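Local structure of imelysin-like protein (Psychrobacter arcticus, 3PF0) at residues Leu127-Tyr132 against Ser194-Arg199; Gly137-Gly142 against Gly167-Glu172. The protein is of unknown function but belongs to the imelysin-like (peptidase M75) family and has been considered a putative metalloendopeptidase. All coordinates share one frame; numbering follows the deposited sequence.

Interaction 1 (Leu127-Tyr132 against Ser194-Arg199); sequences LYINYY and SALGTR
Arg-199 and Tyr-128 form an offset stack with cation-pi character in the all-helical imelysin fold, where the end of the short helix 125-129 meets the long helix 183-214. The two planes are 4° apart and their centres lie 4.2 Å from each other, so the guanidinium is flat on one ring face. It is not centred there: CZ of Arg-199 stands 35° off the normal through the Tyr-128 ring centroid. The overlap falls on the CB, CG and CD1 end of the tyrosine, with Arg-199 NH2 3.5 Å from Tyr-128 CD1 and Arg-199 CZ 3.5 Å from Tyr-128 CB. The arginine reaches this place through a chain extended from CG to NE, which carries the flat group off the helix and over the CB-CG-CD1 side of the ring face. Its polar end has a second partner, since NH1 is hydrogen-bonded to Ser-125 OG at the start of the short helix; that bond probably limits rotation of the guanidinium about its stack. A leucine in its place would probably leave Ser-125 OG without this donor and the ring face without its flat cationic partner.

The remaining contact is apolar and more deeply buried. Ile-129 and Leu-196 sit at the closest backbone approach, CA to CA 6.2 Å, and their side chains cross at about a right angle. Leu-196 has CG anti to its own N (chi1 -171°), which brings the end of the side chain nearer to the short helix than its first bond would suggest. Trp-109 of helix 92-112 and Ile-203 of helix 183-214 also touch Ile-129, placing it in the interhelical core. Methyl CD1 of Leu-196 bears on the isoleucine branch point, 3.9 Å from Ile-129 CB and 3.7 Å from Ile-129 CG2.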
# COMPACT_ATOMS: atom_id res chain seq x y z
N LEU A 127 10.29 0.69 4.43
CA LEU A 127 10.18 0.22 5.81
C LEU A 127 10.15 1.41 6.78
O LEU A 127 9.52 1.32 7.83
CB LEU A 127 11.26 -0.80 6.16
CG LEU A 127 11.11 -2.19 5.48
CD1 LEU A 127 12.29 -3.08 5.78
CD2 LEU A 127 9.77 -2.88 5.86
N TYR A 128 10.76 2.55 6.39
CA TYR A 128 10.70 3.80 7.16
C TYR A 128 9.34 4.43 6.96
O TYR A 128 8.90 5.21 7.81
CB TYR A 128 11.82 4.79 6.75
CG TYR A 128 13.19 4.43 7.31
CD1 TYR A 128 13.61 4.92 8.54
CD2 TYR A 128 14.06 3.61 6.60
CE1 TYR A 128 14.86 4.58 9.07
CE2 TYR A 128 15.32 3.28 7.10
CZ TYR A 128 15.71 3.76 8.34
OH TYR A 128 16.94 3.43 8.86
N ILE A 129 8.66 4.10 5.85
CA ILE A 129 7.32 4.59 5.51
C ILE A 129 6.23 3.69 6.15
O ILE A 129 5.27 4.20 6.73
CB ILE A 129 7.14 4.71 3.96
CG1 ILE A 129 8.03 5.84 3.40
CG2 ILE A 129 5.67 4.93 3.57
CD1 ILE A 129 8.31 5.75 1.92
N ASN A 130 6.37 2.36 6.00
CA ASN A 130 5.41 1.41 6.56
C ASN A 130 6.13 0.12 6.97
O ASN A 130 6.30 -0.79 6.15
CB ASN A 130 4.27 1.11 5.57
CG ASN A 130 3.13 0.31 6.17
OD1 ASN A 130 2.80 0.45 7.35
ND2 ASN A 130 2.50 -0.54 5.39
N TYR A 131 6.56 0.05 8.24
CA TYR A 131 7.26 -1.12 8.76
C TYR A 131 6.23 -2.22 9.00
O TYR A 131 5.57 -2.25 10.04
CB TYR A 131 8.09 -0.81 10.02
CG TYR A 131 9.15 -1.86 10.25
CD1 TYR A 131 8.85 -3.07 10.87
CD2 TYR A 131 10.44 -1.69 9.75
CE1 TYR A 131 9.80 -4.07 11.00
CE2 TYR A 131 11.41 -2.68 9.90
CZ TYR A 131 11.09 -3.87 10.52
OH TYR A 131 12.06 -4.84 10.66
N TYR A 132 6.06 -3.08 8.00
CA TYR A 132 5.05 -4.15 8.00
C TYR A 132 5.51 -5.32 7.12
O TYR A 132 6.02 -5.07 6.03
CB TYR A 132 3.70 -3.59 7.49
CG TYR A 132 2.54 -4.56 7.58
CD1 TYR A 132 1.77 -4.66 8.74
CD2 TYR A 132 2.24 -5.42 6.53
CE1 TYR A 132 0.73 -5.57 8.85
CE2 TYR A 132 1.19 -6.34 6.62
CZ TYR A 132 0.45 -6.41 7.79
OH TYR A 132 -0.57 -7.32 7.90
N SER A 194 6.13 14.75 9.15
CA SER A 194 7.07 15.58 8.37
C SER A 194 8.15 14.70 7.72
O SER A 194 8.44 14.88 6.53
CB SER A 194 7.72 16.63 9.26
OG SER A 194 8.75 17.33 8.58
N ALA A 195 8.75 13.76 8.49
CA ALA A 195 9.78 12.86 7.96
C ALA A 195 9.18 11.98 6.87
O ALA A 195 9.82 11.75 5.85
CB ALA A 195 10.38 12.01 9.07
N LEU A 196 7.91 11.55 7.07
CA LEU A 196 7.17 10.73 6.11
C LEU A 196 6.94 11.52 4.81
O LEU A 196 7.24 11.00 3.74
CB LEU A 196 5.85 10.27 6.73
CG LEU A 196 5.03 9.24 5.99
CD1 LEU A 196 5.87 8.05 5.59
CD2 LEU A 196 3.90 8.76 6.86
N GLY A 197 6.49 12.76 4.94
CA GLY A 197 6.27 13.67 3.81
C GLY A 197 7.50 13.84 2.93
O GLY A 197 7.41 13.71 1.71
N THR A 198 8.67 14.05 3.56
CA THR A 198 9.96 14.20 2.88
C THR A 198 10.31 12.94 2.07
O THR A 198 10.73 13.06 0.93
CB THR A 198 11.06 14.53 3.90
OG1 THR A 198 10.73 15.75 4.57
CG2 THR A 198 12.46 14.65 3.26
N ARG A 199 10.12 11.74 2.66
CA ARG A 199 10.44 10.48 2.00
C ARG A 199 9.53 10.22 0.80
O ARG A 199 10.01 9.80 -0.25
CB ARG A 199 10.36 9.30 2.99
CG ARG A 199 11.51 9.28 3.98
CD ARG A 199 11.36 8.17 5.00
NE ARG A 199 12.43 8.22 6.00
CZ ARG A 199 13.63 7.67 5.85
NH1 ARG A 199 13.93 6.99 4.74
NH2 ARG A 199 14.54 7.77 6.80

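Interaction 2 (Gly137-Gly142 against Gly167-Glu172); sequences GLVHGG and GIPGLE
Val-139 meets Pro-169 and Gly-170 with its branched side chain, joining the first turn of helix 138-149 to the first turn of helix 167-176. Its CG1 makes the nearest approach, 3.4 Å from the carbonyl oxygen of Pro-169, and also lies 4.0 Å from Gly-170 N, so this methyl faces the peptide link between the two residues. Both methyls reach the proline ring: CG1 and CG2 of Val-139 are each 4.1 Å from Pro-169 CB. With CG1 anti to the valine N (chi1 172°), that methyl is directed at the peptide while CG2 takes the ring side. The closest CA pair is Val-139 with Gly-170, at 6.3 Å. A side chain is absent at Gly-170, and the valine packs there against main chain.

Further out, polar contacts hold the backbone of both partners. Asp-134 accepts hydrogen bonds from Leu-138 N through OD1 and from Val-139 N through OD2, tying down the beginning of helix 138-149 and with it the valine. In helix 167-176, Leu-171 N makes an ordinary helical backbone bond to Gly-167 O at 3.0 Å, and Trp-102 NE1 of helix 92-112 donates to Ile-168 O. A weak hydrogen bond from His-140 ND1 to Glu-173 OE1 adds a polar link between the two helices.

Only 102 Å² is buried between the segments, summed over both sides. With methyls set against a ring carbon and a peptide group, the chemistry implies a small junction governed by shape and van der Waals contact, while directional bonding lies in its surroundings.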
# COMPACT_ATOMS: atom_id res chain seq x y z
N GLY A 137 6.14 -7.26 17.11
CA GLY A 137 5.54 -6.08 17.74
C GLY A 137 6.56 -5.06 18.21
O GLY A 137 6.46 -4.55 19.33
N LEU A 138 7.55 -4.77 17.36
CA LEU A 138 8.63 -3.83 17.65
C LEU A 138 8.17 -2.36 17.64
O LEU A 138 8.80 -1.53 18.29
CB LEU A 138 9.76 -4.03 16.62
CG LEU A 138 10.45 -5.40 16.56
CD1 LEU A 138 11.49 -5.42 15.45
CD2 LEU A 138 11.10 -5.76 17.90
N VAL A 139 7.10 -2.03 16.90
CA VAL A 139 6.58 -0.66 16.77
C VAL A 139 6.06 -0.12 18.13
O VAL A 139 6.49 0.95 18.56
CB VAL A 139 5.51 -0.55 15.64
CG1 VAL A 139 4.84 0.83 15.64
CG2 VAL A 139 6.11 -0.84 14.27
N HIS A 140 5.16 -0.87 18.80
CA HIS A 140 4.51 -0.49 20.06
C HIS A 140 5.48 0.06 21.15
O HIS A 140 5.34 1.22 21.56
CB HIS A 140 3.71 -1.67 20.64
CG HIS A 140 3.13 -1.40 21.99
ND1 HIS A 140 2.07 -0.52 22.16
CD2 HIS A 140 3.52 -1.86 23.21
CE1 HIS A 140 1.84 -0.49 23.46
NE2 HIS A 140 2.68 -1.28 24.14
N GLY A 141 6.42 -0.77 21.60
CA GLY A 141 7.37 -0.42 22.65
C GLY A 141 8.39 0.64 22.29
O GLY A 141 8.74 1.48 23.13
N GLY A 142 8.84 0.61 21.04
CA GLY A 142 9.83 1.55 20.54
C GLY A 142 9.37 3.00 20.45
O GLY A 142 10.16 3.91 20.74
N GLY A 167 7.04 6.33 10.54
CA GLY A 167 6.18 6.04 9.40
C GLY A 167 4.73 5.87 9.79
O GLY A 167 4.32 6.25 10.90
N ILE A 168 3.94 5.27 8.89
CA ILE A 168 2.51 5.00 9.10
C ILE A 168 2.26 4.19 10.42
O ILE A 168 1.44 4.66 11.20
CB ILE A 168 1.87 4.36 7.84
CG1 ILE A 168 1.76 5.43 6.73
CG2 ILE A 168 0.48 3.74 8.13
CD1 ILE A 168 1.83 4.93 5.41
N PRO A 169 2.95 3.05 10.73
CA PRO A 169 2.64 2.34 12.00
C PRO A 169 3.09 3.10 13.26
O PRO A 169 2.47 2.93 14.31
CB PRO A 169 3.38 1.02 11.86
CG PRO A 169 4.49 1.30 10.91
CD PRO A 169 3.95 2.29 9.94
N GLY A 170 4.14 3.93 13.14
CA GLY A 170 4.63 4.76 14.23
C GLY A 170 3.60 5.82 14.59
O GLY A 170 3.27 6.00 15.77
N LEU A 171 3.05 6.50 13.57
CA LEU A 171 2.01 7.52 13.74
C LEU A 171 0.72 6.90 14.30
O LEU A 171 0.09 7.47 15.20
CB LEU A 171 1.75 8.23 12.40
CG LEU A 171 2.80 9.27 12.00
CD1 LEU A 171 2.82 9.49 10.50
CD2 LEU A 171 2.60 10.58 12.77
N GLU A 172 0.38 5.70 13.83
CA GLU A 172 -0.80 4.98 14.29
C GLU A 172 -0.74 4.76 15.79
O GLU A 172 -1.71 5.02 16.51
CB GLU A 172 -0.91 3.64 13.57
CG GLU A 172 -2.16 2.86 13.96
CD GLU A 172 -2.24 1.45 13.43
OE1 GLU A 172 -1.24 0.95 12.87
OE2 GLU A 172 -3.31 0.83 13.58

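In the fold
Interactions 1 and 2 have centres about 11 Å apart, in the same part of the all-helical imelysin-like fold. Along the chain they are nested: both segments of interaction 2 come between residues 132 and 194, the inner ends of interaction 1. Helix 125-129 is followed by helix 138-149, and helix 167-176 by helix 183-214. The contacts meet directly: Ile-129 O and Ile-168 N, 2.8 Å apart, make a probable hydrogen bond, Pro-169 CG packs 3.6 Å from Tyr-131 N, and Leu-171 CD1 is 3.9 Å from Leu-196 CD2. Helix 167-176 therefore connects the two contacts, touching the end of helix 125-129, helix 138-149 and helix 183-214.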